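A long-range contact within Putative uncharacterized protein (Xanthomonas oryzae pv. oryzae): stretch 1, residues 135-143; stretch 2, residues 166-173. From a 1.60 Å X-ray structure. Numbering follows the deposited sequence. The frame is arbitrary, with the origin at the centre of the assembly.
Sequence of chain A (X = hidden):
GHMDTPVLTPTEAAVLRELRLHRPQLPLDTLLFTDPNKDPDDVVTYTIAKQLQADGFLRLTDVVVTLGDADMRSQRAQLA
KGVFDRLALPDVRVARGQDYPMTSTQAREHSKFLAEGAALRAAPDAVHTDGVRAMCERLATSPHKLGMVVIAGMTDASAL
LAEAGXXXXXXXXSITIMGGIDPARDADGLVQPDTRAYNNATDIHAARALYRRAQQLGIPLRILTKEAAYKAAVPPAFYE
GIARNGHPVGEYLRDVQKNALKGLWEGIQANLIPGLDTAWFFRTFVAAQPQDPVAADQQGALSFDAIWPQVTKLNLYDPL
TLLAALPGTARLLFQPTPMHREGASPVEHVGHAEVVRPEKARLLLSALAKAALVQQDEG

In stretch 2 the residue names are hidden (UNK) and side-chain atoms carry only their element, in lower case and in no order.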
# COMPACT_ATOMS: atom_id res chain seq x y z
N MET A 135 -4.77 -17.94 -3.50
CA MET A 135 -3.51 -17.79 -2.78
C MET A 135 -3.11 -19.12 -2.13
O MET A 135 -1.93 -19.47 -2.10
CB MET A 135 -3.58 -16.66 -1.72
CG MET A 135 -3.67 -15.25 -2.36
SD MET A 135 -3.77 -13.96 -1.02
CE MET A 135 -3.50 -12.42 -2.08
N CYS A 136 -4.10 -19.81 -1.55
CA CYS A 136 -3.86 -21.12 -0.93
C CYS A 136 -3.29 -22.10 -1.97
O CYS A 136 -2.20 -22.73 -1.77
CB CYS A 136 -5.13 -21.69 -0.31
SG CYS A 136 -5.64 -20.93 1.26
N GLU A 137 -4.01 -22.25 -3.08
CA GLU A 137 -3.57 -23.13 -4.17
C GLU A 137 -2.19 -22.77 -4.66
O GLU A 137 -1.38 -23.64 -4.99
CB GLU A 137 -4.55 -23.08 -5.34
CG GLU A 137 -5.98 -23.48 -4.96
CD GLU A 137 -6.88 -23.60 -6.19
OE1 GLU A 137 -6.34 -23.81 -7.31
OE2 GLU A 137 -8.12 -23.46 -6.05
N ARG A 138 -1.88 -21.47 -4.71
CA ARG A 138 -0.58 -21.05 -5.17
C ARG A 138 0.55 -21.33 -4.16
O ARG A 138 1.66 -21.67 -4.56
CB ARG A 138 -0.61 -19.57 -5.62
CG ARG A 138 0.78 -19.07 -6.07
CD ARG A 138 0.72 -17.63 -6.60
NE ARG A 138 -0.26 -17.46 -7.66
CZ ARG A 138 0.03 -17.73 -8.94
NH1 ARG A 138 1.24 -18.19 -9.25
NH2 ARG A 138 -0.89 -17.53 -9.89
N LEU A 139 0.29 -21.19 -2.86
CA LEU A 139 1.30 -21.51 -1.85
C LEU A 139 1.66 -23.01 -2.00
O LEU A 139 2.81 -23.41 -1.81
CB LEU A 139 0.78 -21.22 -0.43
CG LEU A 139 0.71 -19.71 -0.12
CD1 LEU A 139 0.13 -19.48 1.25
CD2 LEU A 139 2.12 -19.09 -0.23
N ALA A 140 0.65 -23.80 -2.34
CA ALA A 140 0.80 -25.27 -2.47
C ALA A 140 1.76 -25.66 -3.57
O ALA A 140 2.59 -26.57 -3.42
CB ALA A 140 -0.56 -25.90 -2.73
N THR A 141 1.65 -24.96 -4.70
CA THR A 141 2.32 -25.35 -5.93
C THR A 141 3.47 -24.41 -6.32
O THR A 141 3.98 -24.46 -7.45
CB THR A 141 1.31 -25.42 -7.08
OG1 THR A 141 1.95 -25.92 -8.27
CG2 THR A 141 0.69 -24.06 -7.36
N SER A 142 3.91 -23.57 -5.40
CA SER A 142 5.09 -22.78 -5.72
C SER A 142 6.38 -23.45 -5.32
O SER A 142 6.52 -23.90 -4.18
CB SER A 142 5.03 -21.38 -5.09
OG SER A 142 4.04 -20.63 -5.73
N PRO A 143 7.34 -23.48 -6.26
CA PRO A 143 8.69 -23.98 -6.04
C PRO A 143 9.54 -23.00 -5.23
O PRO A 143 10.60 -23.37 -4.69
CB PRO A 143 9.23 -24.14 -7.46
CG PRO A 143 8.48 -23.15 -8.27
CD PRO A 143 7.12 -23.03 -7.64
N UNK A 166 -0.28 -24.70 7.31
CA UNK A 166 0.70 -25.72 6.95
C UNK A 166 1.66 -25.17 5.85
O UNK A 166 2.89 -25.33 5.90
o UNK A 166 -1.86 -25.77 5.51
o UNK A 166 -1.31 -27.68 4.54
c UNK A 166 -1.14 -26.81 5.45
c UNK A 166 -0.01 -27.03 6.52
N UNK A 167 1.08 -24.51 4.86
CA UNK A 167 1.87 -24.08 3.69
C UNK A 167 2.72 -22.86 4.01
O UNK A 167 3.89 -22.75 3.58
c UNK A 167 0.98 -23.79 2.48
c UNK A 167 0.00 -24.93 2.10
c UNK A 167 -1.04 -24.53 1.02
c UNK A 167 0.72 -26.25 1.74
N UNK A 168 2.12 -21.90 4.74
CA UNK A 168 2.72 -20.56 4.86
C UNK A 168 4.05 -20.70 5.56
O UNK A 168 5.03 -19.98 5.29
c UNK A 168 2.49 -18.36 6.05
c UNK A 168 1.77 -19.57 5.65
c UNK A 168 0.62 -19.12 4.81
N UNK A 169 4.13 -21.66 6.46
CA UNK A 169 5.35 -21.82 7.22
C UNK A 169 6.52 -22.14 6.29
O UNK A 169 7.60 -21.63 6.47
c UNK A 169 6.30 -23.00 9.32
c UNK A 169 5.14 -22.91 8.31
n UNK A 169 3.77 -25.12 11.80
c UNK A 169 4.07 -25.58 10.58
c UNK A 169 6.02 -24.05 10.42
n UNK A 169 3.31 -26.52 10.03
n UNK A 169 5.12 -25.10 9.91
N UNK A 170 6.28 -22.92 5.23
CA UNK A 170 7.37 -23.29 4.32
C UNK A 170 7.41 -22.49 3.01
O UNK A 170 8.43 -22.49 2.31
c UNK A 170 7.06 -27.09 5.26
c UNK A 170 7.32 -24.81 4.06
c UNK A 170 7.26 -25.58 5.41
o UNK A 170 7.78 -27.74 4.44
o UNK A 170 6.20 -27.62 6.01
N UNK A 171 6.32 -21.77 2.69
CA UNK A 171 6.28 -21.06 1.41
C UNK A 171 6.17 -19.50 1.48
O UNK A 171 6.10 -18.84 0.43
n UNK A 171 7.38 -25.72 -0.93
c UNK A 171 6.25 -23.40 -0.88
c UNK A 171 5.30 -23.14 0.29
c UNK A 171 6.20 -24.86 -1.35
c UNK A 171 5.16 -21.62 0.56
N UNK A 172 6.16 -18.91 2.67
CA UNK A 172 6.10 -17.43 2.71
C UNK A 172 7.38 -16.89 3.30
O UNK A 172 7.75 -17.20 4.45
c UNK A 172 4.94 -15.38 3.74
c UNK A 172 3.60 -17.24 2.67
c UNK A 172 4.86 -16.91 3.45
N UNK A 173 8.07 -16.06 2.52
CA UNK A 173 9.33 -15.47 2.96
C UNK A 173 9.28 -14.42 4.07
O UNK A 173 10.10 -14.43 5.00
c UNK A 173 10.12 -14.93 1.76

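Position 166 carries four side-chain atoms: two carbons in line, the second bearing two oxygens. A short carboxylate of this kind is aspartate. Asp166 is exposed and its side chain is out of reach of the first stretch, so a charged group can sit here without having to be buried.

Position 167 has four carbons, forked at the second, and its CA-to-CB bond points toward the first helix. One terminal carbon lies close to O of Cys136 and CB of Ala140, and CB faces CB of Leu139. A carbon chain that branches one atom beyond CB is leucine. The CB of Leu167 lies 3.9 Å from CB of Leu139, while its CD1 reaches 3.5 Å from the backbone O of Cys136 and 4.0 Å from CB of Ala140. That oxygen already accepts the helical hydrogen bond from Ala140 N, at 3.1 Å, so an apolar methyl can pack over it without depriving it of a partner.

At position 168 there are three carbons, one carrying the other two, and a terminal one packs on Leu139; branching at CB identifies valine. Its CA-to-CB bond points sideways, and CG2 of Val168 lies 3.6 Å from CD1 of Leu139. The compact, wholly apolar side chain suits this buried site.

Position 169 shows three carbons, a nitrogen, then a carbon holding two more nitrogens. This guanidinium-tipped chain is arginine. Arg169 is exposed and its side chain does not reach the first stretch, which leaves its charged end clear of the apolar contact.

Three carbons, the third with two oxygens, mark position 170 as glutamate, one methylene longer than aspartate. Glu170 is likewise exposed and makes no contact across the pair, so its carboxylate stays free of the apolar packing.

Position 171 has four carbons in a row ending in a nitrogen. Its CA-to-CB bond points toward the first stretch, and its chain runs past the backbone oxygens of Leu139 and Ser142. This is lysine. The CA atoms of Leu139 and Lys171 are 6.0 Å apart; CG of Lys171 lies 3.3 Å from O of Leu139 and CE 3.0 Å from O of Ser142. No hydrogen bond joins the stretches here. Lysine suits this partly exposed border because its methylenes can cover the neighbouring backbone while its amine lies farther along the chain.

At position 172, three carbons again branch at CB, one against Leu139, giving a second valine, the first residue to leave helical geometry. CG2 of Val172 meets CD2 of Leu139 at 3.7 Å; a compact apolar side chain can be buried against that methyl.

Position 173 has a single side-chain carbon and is alanine; Ala173 lies in the strand, out of reach, and its methyl makes no demand on this contact.

The contact centres on Leu139, which touches Leu167, Val168, Lys171 and Val172. CD1 of Leu139 is its closest atom to Val168, and CD2 its closest to Val172. The helix axes approach to 9.2 Å and cross at 51°, and the two stretches together bury 335 Å². With no hydrogen bonds between them, the fit rests on apolar packing, supplemented by the lysine chain against backbone oxygens.

Stretch 2, residues 166-173: DLVREKVA
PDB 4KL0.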